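Local coordinates for hypothetical protein (Bacteroides caccae, PDB 4M8R) that is of unknown function but joins an N-terminal Ig-like domain to a domain resembling a WD40 beta-propeller, at residues F264-R276 with K281-F293. Numbering follows the deposited sequence. Where two conformers were deposited one is given.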
loop_
_atom_site.group_PDB
_atom_site.type_symbol
_atom_site.label_atom_id
_atom_site.label_comp_id
_atom_site.label_asym_id
_atom_site.label_seq_id
_atom_site.Cartn_x
_atom_site.Cartn_y
_atom_site.Cartn_z
ATOM N N PHE A 264 -10.693 -17.292 14.516
ATOM C CA PHE A 264 -10.086 -16.222 15.303
ATOM C C PHE A 264 -11.099 -15.117 15.537
ATOM O O PHE A 264 -11.708 -14.618 14.592
ATOM C CB PHE A 264 -8.889 -15.594 14.570
ATOM C CG PHE A 264 -7.602 -16.360 14.708
ATOM C CD1 PHE A 264 -6.912 -16.369 15.907
ATOM C CD2 PHE A 264 -7.057 -17.038 13.623
ATOM C CE1 PHE A 264 -5.715 -17.059 16.033
ATOM C CE2 PHE A 264 -5.864 -17.731 13.742
ATOM C CZ PHE A 264 -5.193 -17.744 14.953
HETATM N N MSE A 265 -11.249 -14.710 16.789
HETATM C CA MSE A 265 -11.971 -13.483 17.100
HETATM C C MSE A 265 -11.158 -12.313 16.618
HETATM O O MSE A 265 -9.970 -12.465 16.316
HETATM C CB MSE A 265 -12.158 -13.426 18.601
HETATM C CG MSE A 265 -13.241 -12.434 18.981
HETATM SE SE MSE A 265 -13.671 -12.692 20.874
HETATM C CE MSE A 265 -14.079 -14.615 20.919
ATOM N N GLN A 266 -11.778 -11.138 16.512
ATOM C CA GLN A 266 -11.046 -9.934 16.105
ATOM C C GLN A 266 -9.915 -9.683 17.103
ATOM O O GLN A 266 -10.102 -9.829 18.313
ATOM C CB GLN A 266 -11.964 -8.707 15.997
ATOM C CG GLN A 266 -11.300 -7.494 15.339
ATOM C CD GLN A 266 -12.217 -6.280 15.241
ATOM O OE1 GLN A 266 -13.058 -6.193 14.348
ATOM N NE2 GLN A 266 -12.046 -5.328 16.155
ATOM N N GLY A 267 -8.740 -9.340 16.579
ATOM C CA GLY A 267 -7.528 -9.212 17.389
ATOM C C GLY A 267 -6.677 -10.474 17.389
ATOM O O GLY A 267 -5.500 -10.427 17.753
ATOM N N ASN A 268 -7.277 -11.600 16.991
ATOM C CA ASN A 268 -6.578 -12.879 16.829
ATOM C C ASN A 268 -5.940 -13.429 18.104
ATOM O O ASN A 268 -4.909 -14.087 18.046
ATOM C CB ASN A 268 -5.538 -12.781 15.696
ATOM C CG ASN A 268 -6.168 -12.477 14.347
ATOM O OD1 ASN A 268 -7.388 -12.517 14.188
ATOM N ND2 ASN A 268 -5.331 -12.184 13.361
ATOM N N GLU A 269 -6.567 -13.171 19.246
ATOM C CA GLU A 269 -6.080 -13.676 20.529
ATOM C C GLU A 269 -6.913 -14.847 21.039
ATOM O O GLU A 269 -6.375 -15.772 21.651
ATOM C CB GLU A 269 -6.057 -12.552 21.563
ATOM C CG GLU A 269 -5.036 -11.469 21.241
ATOM C CD GLU A 269 -5.079 -10.286 22.193
ATOM O OE1 GLU A 269 -5.543 -10.443 23.343
ATOM O OE2 GLU A 269 -4.638 -9.192 21.791
ATOM N N ILE A 270 -8.219 -14.799 20.786
ATOM C CA ILE A 270 -9.141 -15.855 21.194
ATOM C C ILE A 270 -9.621 -16.636 19.970
ATOM O O ILE A 270 -9.939 -16.042 18.934
ATOM C CB ILE A 270 -10.371 -15.276 21.930
ATOM C CG1 ILE A 270 -9.945 -14.308 23.049
ATOM C CG2 ILE A 270 -11.239 -16.394 22.497
ATOM C CD1 ILE A 270 -9.171 -14.947 24.185
ATOM N N ILE A 271 -9.675 -17.962 20.102
ATOM C CA ILE A 271 -10.112 -18.846 19.025
ATOM C C ILE A 271 -11.344 -19.630 19.453
ATOM O O ILE A 271 -11.374 -20.196 20.539
ATOM C CB ILE A 271 -8.997 -19.835 18.620
ATOM C CG1 ILE A 271 -7.836 -19.077 17.952
ATOM C CG2 ILE A 271 -9.543 -20.902 17.675
ATOM C CD1 ILE A 271 -6.544 -19.864 17.828
ATOM N N LEU A 272 -12.344 -19.682 18.579
ATOM C CA LEU A 272 -13.575 -20.425 18.842
ATOM C C LEU A 272 -13.489 -21.822 18.240
ATOM O O LEU A 272 -13.211 -21.974 17.055
ATOM C CB LEU A 272 -14.788 -19.701 18.246
ATOM C CG LEU A 272 -15.270 -18.411 18.915
ATOM C CD1 LEU A 272 -14.215 -17.315 18.845
ATOM C CD2 LEU A 272 -16.560 -17.950 18.254
ATOM N N LEU A 273 -13.736 -22.833 19.063
ATOM C CA LEU A 273 -13.792 -24.213 18.604
ATOM C C LEU A 273 -15.097 -24.850 19.061
ATOM O O LEU A 273 -15.791 -24.327 19.934
ATOM C CB LEU A 273 -12.629 -25.016 19.182
ATOM C CG LEU A 273 -11.224 -24.445 19.010
ATOM C CD1 LEU A 273 -10.243 -25.141 19.946
ATOM C CD2 LEU A 273 -10.782 -24.578 17.566
ATOM N N SER A 274 -15.424 -25.984 18.455
ATOM C CA SER A 274 -16.501 -26.831 18.945
ATOM C C SER A 274 -15.970 -28.250 19.085
ATOM O O SER A 274 -15.104 -28.678 18.315
ATOM C CB SER A 274 -17.711 -26.790 18.007
ATOM O OG SER A 274 -17.417 -27.373 16.747
ATOM N N ALA A 275 -16.486 -28.963 20.081
ATOM C CA ALA A 275 -16.070 -30.332 20.357
ATOM C C ALA A 275 -17.282 -31.251 20.437
ATOM O O ALA A 275 -18.302 -30.903 21.043
ATOM C CB ALA A 275 -15.281 -30.390 21.655
ATOM N N ARG A 276 -17.148 -32.430 19.835
ATOM C CA ARG A 276 -18.199 -33.439 19.819
ATOM C C ARG A 276 -18.002 -34.418 20.981
ATOM O O ARG A 276 -16.956 -35.054 21.084
ATOM C CB ARG A 276 -18.151 -34.189 18.487
ATOM C CG ARG A 276 -19.323 -35.120 18.231
ATOM C CD ARG A 276 -19.067 -35.993 17.011
ATOM N NE ARG A 276 -20.301 -36.590 16.504
ATOM C CZ ARG A 276 -20.930 -37.632 17.051
ATOM N NH1 ARG A 276 -20.458 -38.227 18.144
ATOM N NH2 ARG A 276 -22.050 -38.080 16.495
ATOM N N LYS A 281 -23.571 -35.118 21.450
ATOM C CA LYS A 281 -23.793 -33.710 21.778
ATOM C C LYS A 281 -22.520 -32.903 21.522
ATOM O O LYS A 281 -21.431 -33.468 21.420
ATOM C CB LYS A 281 -24.224 -33.563 23.237
ATOM C CG LYS A 281 -25.600 -34.130 23.536
ATOM C CD LYS A 281 -26.708 -33.257 22.965
ATOM C CE LYS A 281 -28.069 -33.673 23.502
ATOM N NZ LYS A 281 -29.132 -32.710 23.109
ATOM N N TRP A 282 -22.668 -31.583 21.427
ATOM C CA TRP A 282 -21.556 -30.685 21.109
ATOM C C TRP A 282 -21.460 -29.547 22.128
ATOM O O TRP A 282 -22.475 -29.082 22.645
ATOM C CB TRP A 282 -21.732 -30.082 19.710
ATOM C CG TRP A 282 -21.719 -31.072 18.568
ATOM C CD1 TRP A 282 -22.659 -32.021 18.293
ATOM C CD2 TRP A 282 -20.736 -31.172 17.529
ATOM N NE1 TRP A 282 -22.316 -32.718 17.159
ATOM C CE2 TRP A 282 -21.140 -32.217 16.670
ATOM C CE3 TRP A 282 -19.549 -30.485 17.245
ATOM C CZ2 TRP A 282 -20.400 -32.595 15.548
ATOM C CZ3 TRP A 282 -18.812 -30.861 16.129
ATOM C CH2 TRP A 282 -19.244 -31.908 15.294
ATOM N N VAL A 283 -20.240 -29.090 22.396
ATOM C CA VAL A 283 -20.018 -27.943 23.282
ATOM C C VAL A 283 -19.113 -26.908 22.613
ATOM O O VAL A 283 -18.240 -27.268 21.822
ATOM C CB VAL A 283 -19.386 -28.357 24.630
ATOM C CG1 VAL A 283 -20.333 -29.258 25.410
ATOM C CG2 VAL A 283 -18.038 -29.039 24.428
ATOM N N PRO A 284 -19.318 -25.619 22.931
ATOM C CA PRO A 284 -18.377 -24.600 22.493
ATOM C C PRO A 284 -17.136 -24.595 23.382
ATOM O O PRO A 284 -17.246 -24.741 24.604
ATOM C CB PRO A 284 -19.168 -23.299 22.636
ATOM C CG PRO A 284 -20.195 -23.576 23.671
ATOM C CD PRO A 284 -20.425 -25.055 23.722
HETATM N N MSE A 285 -15.969 -24.436 22.762
HETATM C CA MSE A 285 -14.694 -24.461 23.470
HETATM C C MSE A 285 -13.869 -23.311 22.972
HETATM O O MSE A 285 -13.669 -23.164 21.765
HETATM C CB MSE A 285 -14.056 -25.822 23.192
HETATM C CG MSE A 285 -12.545 -25.887 23.405
HETATM SE SE MSE A 285 -12.126 -26.610 25.183
HETATM C CE MSE A 285 -12.970 -28.380 25.021
ATOM N N LEU A 286 -13.383 -22.483 23.894
ATOM C CA LEU A 286 -12.516 -21.361 23.543
ATOM C C LEU A 286 -11.054 -21.702 23.797
ATOM O O LEU A 286 -10.733 -22.498 24.688
ATOM C CB LEU A 286 -12.904 -20.115 24.335
ATOM C CG LEU A 286 -14.331 -19.607 24.125
ATOM C CD1 LEU A 286 -14.585 -18.377 24.983
ATOM C CD2 LEU A 286 -14.589 -19.301 22.657
ATOM N N TYR A 287 -10.171 -21.103 23.002
ATOM C CA TYR A 287 -8.735 -21.311 23.146
ATOM C C TYR A 287 -8.004 -19.976 23.098
ATOM O O TYR A 287 -8.183 -19.190 22.171
ATOM C CB TYR A 287 -8.218 -22.258 22.062
ATOM C CG TYR A 287 -6.708 -22.353 21.975
ATOM C CD1 TYR A 287 -5.982 -23.105 22.894
ATOM C CD2 TYR A 287 -6.007 -21.699 20.970
ATOM C CE1 TYR A 287 -4.601 -23.197 22.812
ATOM C CE2 TYR A 287 -4.628 -21.784 20.883
ATOM C CZ TYR A 287 -3.930 -22.535 21.802
ATOM O OH TYR A 287 -2.560 -22.623 21.712
ATOM N N ASN A 288 -7.190 -19.736 24.118
ATOM C CA ASN A 288 -6.340 -18.559 24.210
ATOM C C ASN A 288 -4.900 -19.053 24.209
ATOM O O ASN A 288 -4.513 -19.804 25.106
ATOM C CB ASN A 288 -6.649 -17.799 25.507
ATOM C CG ASN A 288 -5.916 -16.471 25.609
ATOM O OD1 ASN A 288 -4.866 -16.267 25.001
ATOM N ND2 ASN A 288 -6.465 -15.563 26.403
ATOM N N TYR A 289 -4.106 -18.638 23.219
ATOM C CA TYR A 289 -2.735 -19.153 23.087
ATOM C C TYR A 289 -1.816 -18.760 24.250
ATOM O O TYR A 289 -0.733 -19.335 24.393
ATOM C CB TYR A 289 -2.094 -18.797 21.730
ATOM C CG TYR A 289 -1.939 -17.320 21.403
ATOM C CD1 TYR A 289 -1.066 -16.502 22.121
ATOM C CD2 TYR A 289 -2.637 -16.749 20.341
ATOM C CE1 TYR A 289 -0.914 -15.159 21.811
ATOM C CE2 TYR A 289 -2.489 -15.409 20.024
ATOM C CZ TYR A 289 -1.629 -14.619 20.762
ATOM O OH TYR A 289 -1.486 -13.290 20.443
ATOM N N ARG A 290 -2.246 -17.786 25.058
ATOM C CA ARG A 290 -1.510 -17.391 26.260
ATOM C C ARG A 290 -1.987 -18.105 27.522
ATOM O O ARG A 290 -1.212 -18.270 28.455
ATOM C CB ARG A 290 -1.616 -15.887 26.488
ATOM C CG ARG A 290 -1.087 -15.028 25.350
ATOM C CD ARG A 290 -0.655 -13.641 25.824
ATOM N NE ARG A 290 -1.196 -13.295 27.140
ATOM C CZ ARG A 290 -0.556 -13.439 28.306
ATOM N NH1 ARG A 290 0.685 -13.923 28.364
ATOM N NH2 ARG A 290 -1.175 -13.099 29.430
ATOM N N ASN A 291 -3.262 -18.516 27.555
ATOM C CA ASN A 291 -3.875 -19.108 28.771
ATOM C C ASN A 291 -4.394 -20.545 28.663
ATOM O O ASN A 291 -4.578 -21.207 29.682
ATOM C CB ASN A 291 -5.035 -18.232 29.249
ATOM C CG ASN A 291 -4.592 -16.836 29.641
ATOM O OD1 ASN A 291 -3.438 -16.613 30.011
ATOM N ND2 ASN A 291 -5.512 -15.884 29.556
ATOM N N GLY A 292 -4.662 -21.013 27.449
ATOM C CA GLY A 292 -5.087 -22.395 27.228
ATOM C C GLY A 292 -6.549 -22.542 26.857
ATOM O O GLY A 292 -7.164 -21.616 26.322
ATOM N N PHE A 293 -7.098 -23.720 27.151
ATOM C CA PHE A 293 -8.460 -24.073 26.769
ATOM C C PHE A 293 -9.433 -23.816 27.910
ATOM O O PHE A 293 -9.088 -23.984 29.077
ATOM C CB PHE A 293 -8.544 -25.556 26.397
ATOM C CG PHE A 293 -7.713 -25.938 25.206
ATOM C CD1 PHE A 293 -6.386 -26.313 25.362
ATOM C CD2 PHE A 293 -8.263 -25.944 23.932
ATOM C CE1 PHE A 293 -5.620 -26.675 24.266
ATOM C CE2 PHE A 293 -7.504 -26.307 22.832
ATOM C CZ PHE A 293 -6.180 -26.672 22.998
HETATM O O HOH W 1 -22.817 -35.284 15.432
#
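Leu273 O is gripped twice: Met285 N donates to it at 2.8 Å, from above the carbonyl plane, and Tyr329 OH of strand 325-333 is a second hydrogen-bonding partner. The return bond, Leu273 N to Met285 O, spans 2.7 Å. Two further reciprocal pairs, Ile271 with Tyr287 and Ala275 with Val283, every N-H...O angle above 150°, establish the antiparallel register of this hairpin, two neighbouring strands of the WD40-like domain.

Side chains alternate between the two faces. On one, Ile271 CD1 meets the Tyr287 ring at its edge, 3.7 Å from CD2, and Leu273 CD1 reaches the edge of Phe293, CE2 being 4.1 Å away. On the other, Arg276 lies over one face of the Trp282 indole: CB stands 3.8 Å from the six-membered-ring centroid and only 3° off the normal, a CH-pi contact. With CG anti to the backbone N (chi1 -171°), the extended arginine chain crosses the indole, and a water in the ring plane accepts from Trp282 NE1 (3.1 Å) and, weakly, from Arg276 NE. An alanine in place of Trp282 would probably leave the Arg276 methylenes without their aromatic platform and the water without its indole donor. Six backbone bonds thus join strands whose faces differ: one apolar around Ile271, Leu273 and Tyr287, the other ending in a hydrated Arg276-Trp282 pair.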